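Local atomic coordinates of putative aspartyl-tRNA synthetase (Leishmania major, PDB entry 6OD8), a protein that probably catalyses the ATP-dependent attachment of L-aspartate to tRNA(Asp), releasing AMP and diphosphate. Residues T460-C463 and F469-S472; M318-D321 and Y325-L328. One frame throughout, in Å; residues are numbered along the deposited sequence.

Interaction 1: T460-C463 and F469-S472; sequences TMEC and FTNS. With EDO (1,2-ethanediol), chain F; EDO (1,2-ethanediol), chain C.
Glu462 and Thr470 face each other as the non-hydrogen-bonded pair of a single antiparallel beta bridge, closing a short loop on itself in the class II synthetase domain, between strands 445-449 and 472-477. Two nearly straight bonds flank the pair: Asn471 N to Met461 O (2.8 Å) and Cys463 N to Phe469 O, whose donor is tilted 35° from the carbonyl plane. The methyl of Thr460, with CG2 anti to the backbone N and OG1 beside it (chi1 -53°), meets Thr470 CB at 3.6 Å, and the two threonines cross at about a right angle; beta-branching gives each a methyl for its neighbour and a hydroxyl for a backbone carbonyl, Pro457 O and Phe451 O respectively. Met461 and Asn471 instead run side by side in the same direction, Met461 CG lying 3.5 Å from Asn471 ND2. That amide nitrogen makes weak hydrogen bonds to Gln487 OE1 and to Gln64 O of the second subunit, whose Met62 also packs on Met461. Cys463, small enough to lie against the main chain, rests SG 3.4 Å from Thr470 C. The carboxylate of Glu462 leads out of the bridge: Arg498 pairs with OE2, and three hydroxyls of two 1,2-ethanediol molecules, probably from the crystallisation liquor, are donated to it, two to OE1 and one to OE2, while Glu462 N donates to one of the diols. Asn471 centres an inverse gamma turn, which brings Ser472 back beside Thr470. There Ser472 OG takes a bond from Arg456 NE and gives its own proton to Thr470 OG1 at 2.6 Å.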
# COMPACT_ATOMS: atom_id res chain seq x y z
N THR A 460 -3.30 5.47 -25.68
CA THR A 460 -4.60 6.11 -25.47
C THR A 460 -5.52 5.89 -26.67
O THR A 460 -5.14 6.19 -27.81
CB THR A 460 -4.41 7.60 -25.24
OG1 THR A 460 -3.45 7.79 -24.19
CG2 THR A 460 -5.74 8.27 -24.87
N MET A 461 -6.75 5.41 -26.42
CA MET A 461 -7.72 5.20 -27.49
C MET A 461 -8.21 6.53 -28.06
O MET A 461 -8.60 7.43 -27.31
CB MET A 461 -8.92 4.40 -26.97
CG MET A 461 -9.97 4.04 -28.06
SD MET A 461 -9.43 2.73 -29.16
CE MET A 461 -9.76 1.28 -28.11
N GLU A 462 -8.17 6.66 -29.40
CA GLU A 462 -8.67 7.86 -30.06
C GLU A 462 -10.20 7.83 -30.18
O GLU A 462 -10.83 6.77 -30.19
CB GLU A 462 -8.04 7.98 -31.46
CG GLU A 462 -6.55 8.32 -31.43
CD GLU A 462 -5.80 7.92 -32.70
OE1 GLU A 462 -6.46 7.53 -33.69
OE2 GLU A 462 -4.55 8.01 -32.71
N CYS A 463 -10.81 9.03 -30.27
CA CYS A 463 -12.25 9.10 -30.51
C CYS A 463 -12.56 8.63 -31.93
O CYS A 463 -11.92 9.07 -32.89
CB CYS A 463 -12.79 10.52 -30.31
SG CYS A 463 -12.37 11.21 -28.71
N PHE A 469 -8.85 13.85 -31.29
CA PHE A 469 -9.05 13.79 -29.84
C PHE A 469 -9.06 12.34 -29.37
O PHE A 469 -9.10 11.40 -30.17
CB PHE A 469 -10.35 14.52 -29.44
CG PHE A 469 -10.36 15.99 -29.83
CD1 PHE A 469 -9.73 16.94 -29.03
CD2 PHE A 469 -10.99 16.42 -31.00
CE1 PHE A 469 -9.74 18.30 -29.38
CE2 PHE A 469 -10.99 17.77 -31.37
CZ PHE A 469 -10.36 18.72 -30.55
N THR A 470 -9.04 12.18 -28.05
CA THR A 470 -8.90 10.87 -27.43
C THR A 470 -9.96 10.68 -26.36
O THR A 470 -10.57 11.63 -25.85
CB THR A 470 -7.51 10.69 -26.79
OG1 THR A 470 -7.29 11.75 -25.85
CG2 THR A 470 -6.42 10.71 -27.87
N ASN A 471 -10.19 9.41 -26.05
CA ASN A 471 -11.09 8.99 -24.98
C ASN A 471 -10.34 9.12 -23.66
O ASN A 471 -9.97 8.13 -23.03
CB ASN A 471 -11.54 7.56 -25.21
CG ASN A 471 -12.41 7.41 -26.43
OD1 ASN A 471 -13.04 8.37 -26.86
ND2 ASN A 471 -12.46 6.19 -26.99
N SER A 472 -10.14 10.37 -23.23
CA SER A 472 -9.26 10.63 -22.09
C SER A 472 -9.70 11.91 -21.39
O SER A 472 -10.41 12.73 -21.96
CB SER A 472 -7.81 10.75 -22.53
OG SER A 472 -7.62 11.92 -23.31
C1 EDO F . -7.82 4.02 -33.52
O1 EDO F . -8.13 5.37 -33.91
C2 EDO F . -7.81 3.92 -31.99
O2 EDO F . -6.90 4.88 -31.43
C1 EDO C . -3.30 5.90 -35.65
O1 EDO C . -3.25 5.93 -34.22
C2 EDO C . -4.75 5.98 -36.13
O2 EDO C . -5.19 7.34 -36.19

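Interaction 2: M318-D321 and Y325-L328; sequences MRID and YEVL
With CG beside its backbone N (chi1 -62°) and the chain extended beyond it, Glu326 reaches from the first turn of helix 325-342 back to Asp321, just past the end of strand 310-319. Its OE1 accepts the Asp321 N-H at 2.8 Å, on the syn side and 18° out of the carboxylate plane, while OE2 takes the N-H groups of Glu322 and His323. Three successive backbone N-H groups thus fix the carboxylate and shape the tight turn from strand to helix. Glutamate suits the place: it is long enough to span the gap and has two oxygens to share among the donors. The same OE1 lies 3.5 Å from CA of Ile320, the residue that precedes its donor.

The rest of the contact is apolar. Met318 CG sits between its backbone N and carbonyl carbon (chi1 57°), and the chain then slides past Val327 in the opposite direction, SD lying 4.0 Å from Val327 CA and CE coming to rest 3.9 Å from Glu326 O. Val327 CG2 is shared, touching Ile320 CG2 at 3.6 Å and Met318 CG at 4.0 Å; a compact branched residue fits between a flexible thioether and a beta-branched neighbour. Strand 310-319 is the second strand of class II motif 2, and the apolar contact packs the start of helix 325-342 against its end.

Asp321 OD1 stands 4.0 Å from Glu326 OE1, a proximity of like charges that should disfavour a second negative charge; the three N-H donors that meet the Glu326 carboxylate probably offset this and favour its ionised form.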
# COMPACT_ATOMS: atom_id res chain seq x y z
N MET A 318 -9.16 -0.82 -14.82
CA MET A 318 -10.40 -1.58 -14.74
C MET A 318 -10.95 -1.88 -16.13
O MET A 318 -10.73 -1.11 -17.07
CB MET A 318 -11.46 -0.81 -13.93
CG MET A 318 -11.73 0.58 -14.56
SD MET A 318 -12.87 1.55 -13.57
CE MET A 318 -14.39 0.81 -14.17
N ARG A 319 -11.68 -2.99 -16.25
CA ARG A 319 -12.44 -3.24 -17.47
C ARG A 319 -13.47 -2.14 -17.68
O ARG A 319 -14.01 -1.57 -16.73
CB ARG A 319 -13.20 -4.55 -17.40
CG ARG A 319 -12.41 -5.76 -17.23
CD ARG A 319 -13.38 -6.91 -17.15
NE ARG A 319 -12.67 -8.11 -16.82
CZ ARG A 319 -13.27 -9.22 -16.44
NH1 ARG A 319 -14.60 -9.28 -16.35
NH2 ARG A 319 -12.52 -10.26 -16.13
N ILE A 320 -13.82 -1.90 -18.95
CA ILE A 320 -14.98 -1.08 -19.25
C ILE A 320 -15.94 -1.88 -20.12
O ILE A 320 -15.52 -2.68 -20.96
CB ILE A 320 -14.60 0.26 -19.93
CG1 ILE A 320 -13.93 0.04 -21.27
CG2 ILE A 320 -13.66 1.05 -19.06
CD1 ILE A 320 -13.93 1.31 -22.10
N ASP A 321 -17.23 -1.67 -19.88
CA ASP A 321 -18.26 -2.29 -20.71
C ASP A 321 -18.36 -1.57 -22.04
O ASP A 321 -18.34 -2.19 -23.11
CB ASP A 321 -19.63 -2.26 -20.02
CG ASP A 321 -19.71 -3.15 -18.78
OD1 ASP A 321 -20.50 -2.81 -17.87
OD2 ASP A 321 -19.02 -4.19 -18.71
N TYR A 325 -16.16 6.84 -19.71
CA TYR A 325 -16.87 7.49 -18.61
C TYR A 325 -17.09 6.54 -17.44
O TYR A 325 -17.32 7.01 -16.32
CB TYR A 325 -18.23 8.05 -19.07
CG TYR A 325 -18.11 9.29 -19.95
CD1 TYR A 325 -19.19 9.73 -20.71
CD2 TYR A 325 -16.92 10.02 -20.02
CE1 TYR A 325 -19.07 10.84 -21.53
CE2 TYR A 325 -16.80 11.15 -20.83
CZ TYR A 325 -17.89 11.55 -21.58
OH TYR A 325 -17.79 12.67 -22.38
N GLU A 326 -17.03 5.22 -17.66
CA GLU A 326 -17.10 4.29 -16.53
C GLU A 326 -15.89 4.45 -15.62
O GLU A 326 -16.00 4.32 -14.39
CB GLU A 326 -17.19 2.86 -17.05
CG GLU A 326 -18.44 2.63 -17.88
CD GLU A 326 -18.41 1.31 -18.64
OE1 GLU A 326 -17.93 0.30 -18.08
OE2 GLU A 326 -18.87 1.30 -19.79
N VAL A 327 -14.72 4.72 -16.22
CA VAL A 327 -13.49 5.02 -15.47
C VAL A 327 -13.62 6.34 -14.74
O VAL A 327 -13.29 6.46 -13.56
CB VAL A 327 -12.28 5.03 -16.41
CG1 VAL A 327 -11.01 5.41 -15.61
CG2 VAL A 327 -12.12 3.69 -17.11
N LEU A 328 -14.08 7.37 -15.45
CA LEU A 328 -14.25 8.68 -14.86
C LEU A 328 -15.29 8.65 -13.74
O LEU A 328 -15.12 9.33 -12.72
CB LEU A 328 -14.65 9.67 -15.98
CG LEU A 328 -14.99 11.08 -15.56
CD1 LEU A 328 -13.77 11.70 -14.86
CD2 LEU A 328 -15.41 11.88 -16.80

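In the fold
Both contacts lie in the class II catalytic domain, mostly buried, with centres 13 Å apart and nearest atoms about 7 Å apart, and both reach the second subunit. Interaction 1 ties two parts of one loop together mainly through backbone bonds, its glutamate carboxylate turned away from the partner segment. Interaction 2 joins a strand to the helix that follows it, using an apolar cluster and a carboxylate turned inward onto backbone N-H groups. Strand 472-477 links them: it starts at the end of interaction 1, and its Tyr473 packs on Val327 and Leu328 of interaction 2. Asn471 also touches Tyr324, in the turn that interaction 2 closes.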